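Local coordinates for protein putative acetamidase/formamidase (Yersinia enterocolitica subsp. palearctica serotype O:3, PDB 5UBU) that probably hydrolyses carbon-nitrogen bonds other than peptide bonds in linear amides, and binds sodium ions, at residues B[6-11]-B[258-262]; B[39-43]-B[176-182]. One frame throughout, in Å; residues are numbered along the deposited sequence.

Contact 1 (B[6-11]-B[258-262]); sequences WLEESI and MENAE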
ATOM      1  N   TRP B   6     -37.599 -13.221  -2.380  1.00 71.60           N
ATOM      2  CA  TRP B   6     -36.245 -13.760  -2.224  1.00 66.61           C
ATOM      3  C   TRP B   6     -35.902 -14.080  -0.764  1.00 63.00           C
ATOM      4  O   TRP B   6     -35.060 -14.935  -0.512  1.00 62.45           O
ATOM      5  CB  TRP B   6     -35.196 -12.807  -2.832  1.00 64.28           C
ATOM      6  CG  TRP B   6     -35.034 -11.534  -2.070  1.00 61.10           C
ATOM      7  CD1 TRP B   6     -35.743 -10.382  -2.231  1.00 61.05           C
ATOM      8  CD2 TRP B   6     -34.100 -11.290  -1.013  1.00 57.84           C
ATOM      9  NE1 TRP B   6     -35.308  -9.436  -1.344  1.00 58.85           N
ATOM     10  CE2 TRP B   6     -34.299  -9.962  -0.582  1.00 56.85           C
ATOM     11  CE3 TRP B   6     -33.115 -12.063  -0.392  1.00 56.72           C
ATOM     12  CZ2 TRP B   6     -33.538  -9.379   0.438  1.00 54.63           C
ATOM     13  CZ3 TRP B   6     -32.361 -11.493   0.622  1.00 54.70           C
ATOM     14  CH2 TRP B   6     -32.580 -10.160   1.029  1.00 53.50           C
ATOM     15  N   LEU B   7     -36.544 -13.393   0.186  1.00 60.62           N
ATOM     16  CA  LEU B   7     -36.299 -13.648   1.619  1.00 59.56           C
ATOM     17  C   LEU B   7     -36.496 -15.109   2.018  1.00 61.50           C
ATOM     18  O   LEU B   7     -35.773 -15.611   2.871  1.00 61.34           O
ATOM     19  CB  LEU B   7     -37.179 -12.774   2.517  1.00 58.66           C
ATOM     20  CG  LEU B   7     -36.856 -11.295   2.662  1.00 57.06           C
ATOM     21  CD1 LEU B   7     -37.926 -10.591   3.479  1.00 57.19           C
ATOM     22  CD2 LEU B   7     -35.488 -11.113   3.315  1.00 55.21           C
ATOM     23  N   GLU B   8     -37.472 -15.779   1.398  1.00 64.41           N
ATOM     24  CA  GLU B   8     -37.746 -17.187   1.690  1.00 66.69           C
ATOM     25  C   GLU B   8     -36.503 -18.070   1.512  1.00 66.91           C
ATOM     26  O   GLU B   8     -36.313 -19.036   2.254  1.00 67.76           O
ATOM     27  CB  GLU B   8     -38.868 -17.700   0.797  1.00 69.79           C
ATOM     28  CG  GLU B   8     -40.207 -17.011   0.984  1.00 70.67           C
ATOM     29  CD  GLU B   8     -41.266 -17.526   0.005  1.00 74.02           C
ATOM     30  OE1 GLU B   8     -40.927 -18.328  -0.899  1.00 75.07           O
ATOM     31  OE2 GLU B   8     -42.432 -17.094   0.104  1.00 75.14           O
ATOM     32  N   GLU B   9     -35.670 -17.731   0.524  1.00 66.86           N
ATOM     33  CA  GLU B   9     -34.430 -18.457   0.250  1.00 67.33           C
ATOM     34  C   GLU B   9     -33.210 -17.861   0.957  1.00 62.94           C
ATOM     35  O   GLU B   9     -32.115 -18.395   0.826  1.00 63.26           O
ATOM     36  CB  GLU B   9     -34.182 -18.525  -1.274  1.00 70.95           C
ATOM     37  CG  GLU B   9     -35.233 -19.345  -2.039  1.00 75.77           C
ATOM     38  CD  GLU B   9     -35.255 -20.829  -1.651  1.00 79.24           C
ATOM     39  OE1 GLU B   9     -36.305 -21.490  -1.849  1.00 83.44           O
ATOM     40  OE2 GLU B   9     -34.223 -21.329  -1.147  1.00 79.89           O
ATOM     41  N   SER B  10     -33.397 -16.770   1.703  1.00 59.66           N
ATOM     42  CA  SER B  10     -32.275 -16.135   2.417  1.00 57.41           C
ATOM     43  C   SER B  10     -31.731 -17.034   3.524  1.00 57.27           C
ATOM     44  O   SER B  10     -32.443 -17.888   4.048  1.00 59.23           O
ATOM     45  CB  SER B  10     -32.678 -14.780   3.022  1.00 55.36           C
ATOM     46  OG  SER B  10     -33.624 -14.940   4.066  1.00 54.66           O
ATOM     47  N   ILE B  11     -30.465 -16.823   3.870  1.00 55.72           N
ATOM     48  CA  ILE B  11     -29.806 -17.608   4.908  1.00 55.76           C
ATOM     49  C   ILE B  11     -30.449 -17.304   6.261  1.00 55.88           C
ATOM     50  O   ILE B  11     -30.600 -18.192   7.098  1.00 56.40           O
ATOM     51  CB  ILE B  11     -28.278 -17.365   4.912  1.00 54.00           C
ATOM     52  CG1 ILE B  11     -27.694 -17.773   3.545  1.00 54.83           C
ATOM     53  CG2 ILE B  11     -27.607 -18.151   6.026  1.00 54.66           C
ATOM     54  CD1 ILE B  11     -26.217 -17.499   3.366  1.00 54.44           C
HETATM   55  N   MSE B 258     -22.954 -10.059   3.482  1.00 43.99           N
HETATM   56  CA  MSE B 258     -24.289  -9.503   3.298  1.00 47.24           C
HETATM   57  C   MSE B 258     -24.946 -10.203   2.145  1.00 46.53           C
HETATM   58  O   MSE B 258     -24.316 -10.936   1.389  1.00 45.39           O
HETATM   59  CB  MSE B 258     -24.311  -7.962   3.278  1.00 50.57           C
HETATM   60  CG  MSE B 258     -24.004  -7.312   1.940  1.00 54.00           C
HETATM   61 SE   MSE B 258     -25.623  -7.068   0.826  1.00 63.49          SE
HETATM   62  CE  MSE B 258     -24.677  -6.398  -0.770  1.00 63.15           C
ATOM     63  N   GLU B 259     -26.239  -9.972   2.027  1.00 46.86           N
ATOM     64  CA  GLU B 259     -27.046 -10.607   1.022  1.00 47.49           C
ATOM     65  C   GLU B 259     -28.210  -9.700   0.683  1.00 48.47           C
ATOM     66  O   GLU B 259     -28.722  -9.003   1.549  1.00 49.29           O
ATOM     67  CB  GLU B 259     -27.566 -11.905   1.634  1.00 48.25           C
ATOM     68  CG  GLU B 259     -28.488 -12.742   0.773  1.00 50.17           C
ATOM     69  CD  GLU B 259     -29.020 -13.989   1.481  1.00 51.47           C
ATOM     70  OE1 GLU B 259     -28.890 -14.119   2.718  1.00 50.25           O
ATOM     71  OE2 GLU B 259     -29.593 -14.844   0.781  1.00 53.22           O
ATOM     72  N   ASN B 260     -28.605  -9.685  -0.582  1.00 48.93           N
ATOM     73  CA  ASN B 260     -29.772  -8.913  -1.020  1.00 50.46           C
ATOM     74  C   ASN B 260     -30.478  -9.688  -2.133  1.00 52.05           C
ATOM     75  O   ASN B 260     -30.102 -10.815  -2.439  1.00 51.15           O
ATOM     76  CB  ASN B 260     -29.426  -7.459  -1.405  1.00 49.57           C
ATOM     77  CG  ASN B 260     -28.438  -7.356  -2.530  1.00 48.50           C
ATOM     78  OD1 ASN B 260     -28.254  -8.290  -3.309  1.00 49.41           O
ATOM     79  ND2 ASN B 260     -27.794  -6.194  -2.633  1.00 47.26           N
ATOM     80  N   ALA B 261     -31.496  -9.091  -2.735  1.00 54.41           N
ATOM     81  CA  ALA B 261     -32.251  -9.778  -3.774  1.00 57.06           C
ATOM     82  C   ALA B 261     -31.410 -10.395  -4.880  1.00 56.71           C
ATOM     83  O   ALA B 261     -31.685 -11.522  -5.296  1.00 58.18           O
ATOM     84  CB  ALA B 261     -33.307  -8.847  -4.374  1.00 58.86           C
ATOM     85  N   GLU B 262     -30.360  -9.695  -5.314  1.00 55.22           N
ATOM     86  CA  GLU B 262     -29.551 -10.180  -6.434  1.00 55.27           C
ATOM     87  C   GLU B 262     -28.167 -10.768  -6.145  1.00 52.21           C
ATOM     88  O   GLU B 262     -27.674 -11.538  -6.963  1.00 52.69           O
ATOM     89  CB  GLU B 262     -29.440  -9.080  -7.504  1.00 56.82           C
ATOM     90  CG  GLU B 262     -30.805  -8.661  -8.072  1.00 60.27           C
ATOM     91  CD  GLU B 262     -30.748  -7.852  -9.364  1.00 62.02           C
ATOM     92  OE1 GLU B 262     -29.654  -7.496  -9.887  1.00 60.56           O
ATOM     93  OE2 GLU B 262     -31.850  -7.576  -9.882  1.00 65.49           O
TER
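An N-terminal turn packed against a sheet strand is the kind of contact formed here: residues 6-11, leading into helix 11-15, meet strand 257-260 and the turn that leads into strand 263-270. Trp-6 does most of the apolar work. Its indole lies flat against the chain of the turn, with Asn-260 and Ala-261 over one face. Ala-261 CA sits 3.6 Å from the centroid of the five-membered ring of Trp-6, almost on the ring normal, a clear CH-pi contact, while Ala-261 CB comes within 3.6 Å of Trp-6 CD1.

The polar half belongs to Glu-259, whose extended side chain (chi1 and chi2 both t) reaches the start of the helix. Ile-11 N gives a weak hydrogen bond of 3.3 Å to Glu-259 OE1. That carboxylate is held mainly from elsewhere, by Tyr-206 from the adjacent strand 203-208 and by a salt bridge to Lys-327. Ser-10 OG closes the turn with a 2.5 Å hydrogen bond to Leu-7 O and also accepts from the backbone of Val-13. The principle illustrated is a helix N-terminus with a serine N-cap, its first turn supplied with an additional acceptor by the carboxylate of a strand residue in the nine-stranded mixed sheet.

Contact 2 (B[39-43]-B[176-182]); sequences TIGPY and SPEIDSI
A single antiparallel bridge beside an irregular loop joins these segments. Residues 39-41 are extended (Gly-41 phi/psi near -165/-168) and the chain then bends at Pro-42 and Tyr-43; residues 176-181, following strand 169-175, turn at Glu-178 and Ile-179 before Ser-181 and Ile-182 extend. Ile-40 and Ile-182 form a hydrogen-bonded pair, CA to CA 5.1 Å, with Ile-40 N to Ile-182 O at 2.7 Å and Ile-182 N to Ile-40 O at 3.0 Å; both isoleucine side chains, each with chi1 m and chi2 t, lie on the same face of the two-stranded sheet and touch His-190. Next to the bridge the chains come very close, Gly-41 CA lying 4.0 Å from Ser-181 CA. A CB on Gly-41 would collide with Ser-181 OG and Asp-180 O, and Ser-181 CA makes a CA-H...O contact of 3.3 Å with Ile-40 O.

Pro-42 packs against the loop, its CD 3.2 Å from Asp-180 O and its CG 3.6 Å from Glu-178 O. Tyr-43, with chi1 m, reaches along it so that Tyr-43 OH donates to Ile-179 O at 2.6 Å; that oxygen lies near the plane of the ring. Nearby, Ser-181 OG (chi1 t) donates to Thr-39 OG1 at 2.7 Å.

Thr-39 OG1 is also bonded to Asp-180 of the second subunit; Tyr-43 stacks on Tyr-43 of that subunit. Backbone amides, carbonyls and hydroxyls thus hold the loop to 39-43 within one subunit, and the Thr-39 hydroxyl carries the polar network across the subunit interface.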
ATOM      1  N   THR B  39     -17.019   4.082  20.870  1.00 44.97           N
ATOM      2  CA  THR B  39     -16.169   2.892  20.873  1.00 45.14           C
ATOM      3  C   THR B  39     -17.110   1.683  20.943  1.00 44.77           C
ATOM      4  O   THR B  39     -18.122   1.711  21.641  1.00 46.25           O
ATOM      5  CB  THR B  39     -15.093   2.893  21.988  1.00 46.33           C
ATOM      6  OG1 THR B  39     -14.159   1.834  21.749  1.00 46.71           O
ATOM      7  CG2 THR B  39     -15.708   2.750  23.376  1.00 47.38           C
ATOM      8  N   ILE B  40     -16.775   0.641  20.190  1.00 43.84           N
ATOM      9  CA  ILE B  40     -17.578  -0.580  20.081  1.00 43.60           C
ATOM     10  C   ILE B  40     -16.853  -1.764  20.715  1.00 42.97           C
ATOM     11  O   ILE B  40     -15.854  -2.244  20.186  1.00 42.24           O
ATOM     12  CB  ILE B  40     -17.883  -0.835  18.597  1.00 42.73           C
ATOM     13  CG1 ILE B  40     -18.748   0.323  18.079  1.00 43.40           C
ATOM     14  CG2 ILE B  40     -18.569  -2.183  18.400  1.00 42.17           C
ATOM     15  CD1 ILE B  40     -18.838   0.422  16.571  1.00 43.72           C
ATOM     16  N   GLY B  41     -17.376  -2.223  21.849  1.00 43.01           N
ATOM     17  CA  GLY B  41     -16.775  -3.330  22.589  1.00 42.45           C
ATOM     18  C   GLY B  41     -17.711  -3.930  23.634  1.00 42.60           C
ATOM     19  O   GLY B  41     -18.907  -3.638  23.656  1.00 42.13           O
ATOM     20  N   PRO B  42     -17.161  -4.779  24.510  1.00 42.76           N
ATOM     21  CA  PRO B  42     -17.926  -5.460  25.549  1.00 43.67           C
ATOM     22  C   PRO B  42     -18.052  -4.728  26.892  1.00 44.46           C
ATOM     23  O   PRO B  42     -18.598  -5.296  27.831  1.00 45.66           O
ATOM     24  CB  PRO B  42     -17.102  -6.743  25.752  1.00 43.92           C
ATOM     25  CG  PRO B  42     -15.694  -6.295  25.554  1.00 43.30           C
ATOM     26  CD  PRO B  42     -15.758  -5.249  24.473  1.00 42.53           C
ATOM     27  N   TYR B  43     -17.598  -3.482  26.981  1.00 44.25           N
ATOM     28  CA  TYR B  43     -17.624  -2.749  28.253  1.00 44.59           C
ATOM     29  C   TYR B  43     -18.804  -1.776  28.425  1.00 44.81           C
ATOM     30  O   TYR B  43     -19.040  -1.295  29.526  1.00 45.14           O
ATOM     31  CB  TYR B  43     -16.289  -2.024  28.406  1.00 44.41           C
ATOM     32  CG  TYR B  43     -15.116  -2.938  28.138  1.00 43.66           C
ATOM     33  CD1 TYR B  43     -14.701  -3.859  29.089  1.00 44.36           C
ATOM     34  CD2 TYR B  43     -14.436  -2.895  26.928  1.00 42.40           C
ATOM     35  CE1 TYR B  43     -13.623  -4.703  28.854  1.00 44.06           C
ATOM     36  CE2 TYR B  43     -13.361  -3.742  26.674  1.00 42.04           C
ATOM     37  CZ  TYR B  43     -12.956  -4.641  27.641  1.00 42.83           C
ATOM     38  OH  TYR B  43     -11.891  -5.484  27.416  1.00 42.13           O
ATOM     39  N   SER B 176     -19.788  -6.462  18.956  1.00 41.02           N
ATOM     40  CA  SER B 176     -18.601  -6.316  19.794  1.00 41.22           C
ATOM     41  C   SER B 176     -17.509  -7.348  19.565  1.00 41.18           C
ATOM     42  O   SER B 176     -17.801  -8.494  19.264  1.00 41.18           O
ATOM     43  CB  SER B 176     -18.986  -6.401  21.269  1.00 42.12           C
ATOM     44  OG  SER B 176     -17.833  -6.375  22.097  1.00 42.62           O
ATOM     45  N   PRO B 177     -16.234  -6.912  19.652  1.00 41.11           N
ATOM     46  CA  PRO B 177     -15.135  -7.857  19.619  1.00 41.42           C
ATOM     47  C   PRO B 177     -15.164  -8.637  20.936  1.00 42.61           C
ATOM     48  O   PRO B 177     -15.911  -8.275  21.842  1.00 42.96           O
ATOM     49  CB  PRO B 177     -13.899  -6.960  19.570  1.00 41.04           C
ATOM     50  CG  PRO B 177     -14.354  -5.741  18.879  1.00 40.29           C
ATOM     51  CD  PRO B 177     -15.787  -5.553  19.279  1.00 40.50           C
ATOM     52  N   GLU B 178     -14.349  -9.673  21.053  1.00 43.48           N
ATOM     53  CA  GLU B 178     -14.332 -10.462  22.274  1.00 44.99           C
ATOM     54  C   GLU B 178     -13.852  -9.640  23.468  1.00 45.76           C
ATOM     55  O   GLU B 178     -14.542  -9.579  24.494  1.00 46.43           O
ATOM     56  CB  GLU B 178     -13.463 -11.711  22.103  1.00 45.68           C
ATOM     57  CG  GLU B 178     -13.529 -12.647  23.299  1.00 47.08           C
ATOM     58  CD  GLU B 178     -12.796 -13.956  23.093  1.00 47.94           C
ATOM     59  OE1 GLU B 178     -12.728 -14.717  24.075  1.00 49.36           O
ATOM     60  OE2 GLU B 178     -12.295 -14.233  21.974  1.00 47.38           O
ATOM     61  N   ILE B 179     -12.680  -9.008  23.325  1.00 45.77           N
ATOM     62  CA  ILE B 179     -12.099  -8.187  24.417  1.00 46.55           C
ATOM     63  C   ILE B 179     -11.723  -6.766  24.020  1.00 46.09           C
ATOM     64  O   ILE B 179     -11.602  -5.914  24.889  1.00 46.87           O
ATOM     65  CB  ILE B 179     -10.865  -8.866  25.070  1.00 47.43           C
ATOM     66  CG1 ILE B 179      -9.691  -9.000  24.081  1.00 46.86           C
ATOM     67  CG2 ILE B 179     -11.259 -10.224  25.645  1.00 48.40           C
ATOM     68  CD1 ILE B 179      -8.416  -9.498  24.726  1.00 47.84           C
ATOM     69  N   ASP B 180     -11.525  -6.513  22.730  1.00 45.37           N
ATOM     70  CA  ASP B 180     -11.175  -5.169  22.266  1.00 44.95           C
ATOM     71  C   ASP B 180     -12.377  -4.253  22.205  1.00 44.77           C
ATOM     72  O   ASP B 180     -13.516  -4.705  22.222  1.00 44.87           O
ATOM     73  CB  ASP B 180     -10.541  -5.216  20.862  1.00 44.07           C
ATOM     74  CG  ASP B 180      -9.158  -5.836  20.847  1.00 44.48           C
ATOM     75  OD1 ASP B 180      -8.629  -6.181  21.935  1.00 45.51           O
ATOM     76  OD2 ASP B 180      -8.604  -5.973  19.731  1.00 44.07           O
ATOM     77  N   SER B 181     -12.095  -2.953  22.147  1.00 44.92           N
ATOM     78  CA  SER B 181     -13.125  -1.931  22.004  1.00 45.08           C
ATOM     79  C   SER B 181     -12.562  -1.016  20.917  1.00 44.53           C
ATOM     80  O   SER B 181     -11.621  -0.251  21.159  1.00 44.75           O
ATOM     81  CB  SER B 181     -13.400  -1.200  23.315  1.00 46.09           C
ATOM     82  OG  SER B 181     -14.580  -0.419  23.207  1.00 46.11           O
ATOM     83  N   ILE B 182     -13.128  -1.140  19.717  1.00 44.08           N
ATOM     84  CA  ILE B 182     -12.683  -0.411  18.521  1.00 43.72           C
ATOM     85  C   ILE B 182     -13.485   0.868  18.325  1.00 43.62           C
ATOM     86  O   ILE B 182     -14.702   0.853  18.487  1.00 44.19           O
ATOM     87  CB  ILE B 182     -12.841  -1.330  17.283  1.00 43.53           C
ATOM     88  CG1 ILE B 182     -12.023  -2.619  17.497  1.00 44.19           C
ATOM     89  CG2 ILE B 182     -12.389  -0.626  16.011  1.00 42.91           C
ATOM     90  CD1 ILE B 182     -12.224  -3.701  16.446  1.00 43.96           C
TER

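In the fold
Along the chain the order is 6-11, 39-43, 176-182, 258-262, so contact 2 falls wholly within the sequence span that contact 1 brings together. Their centres lie 29 Å apart and their nearest atoms about 16 Å, without touching, each centre about 17 Å from that of the chain. They also use different sheets: contact 1 joins the N-terminal segment to the nine-stranded mixed sheet through strand 257-260, whereas contact 2 forms the small sheet of strands 39-40 and 182-183. No other chain of the assembly touches contact 1, whereas contact 2, also within one chain, borders the second subunit, with the side chain of Ile-40 about 10 Å from a bound sodium ion.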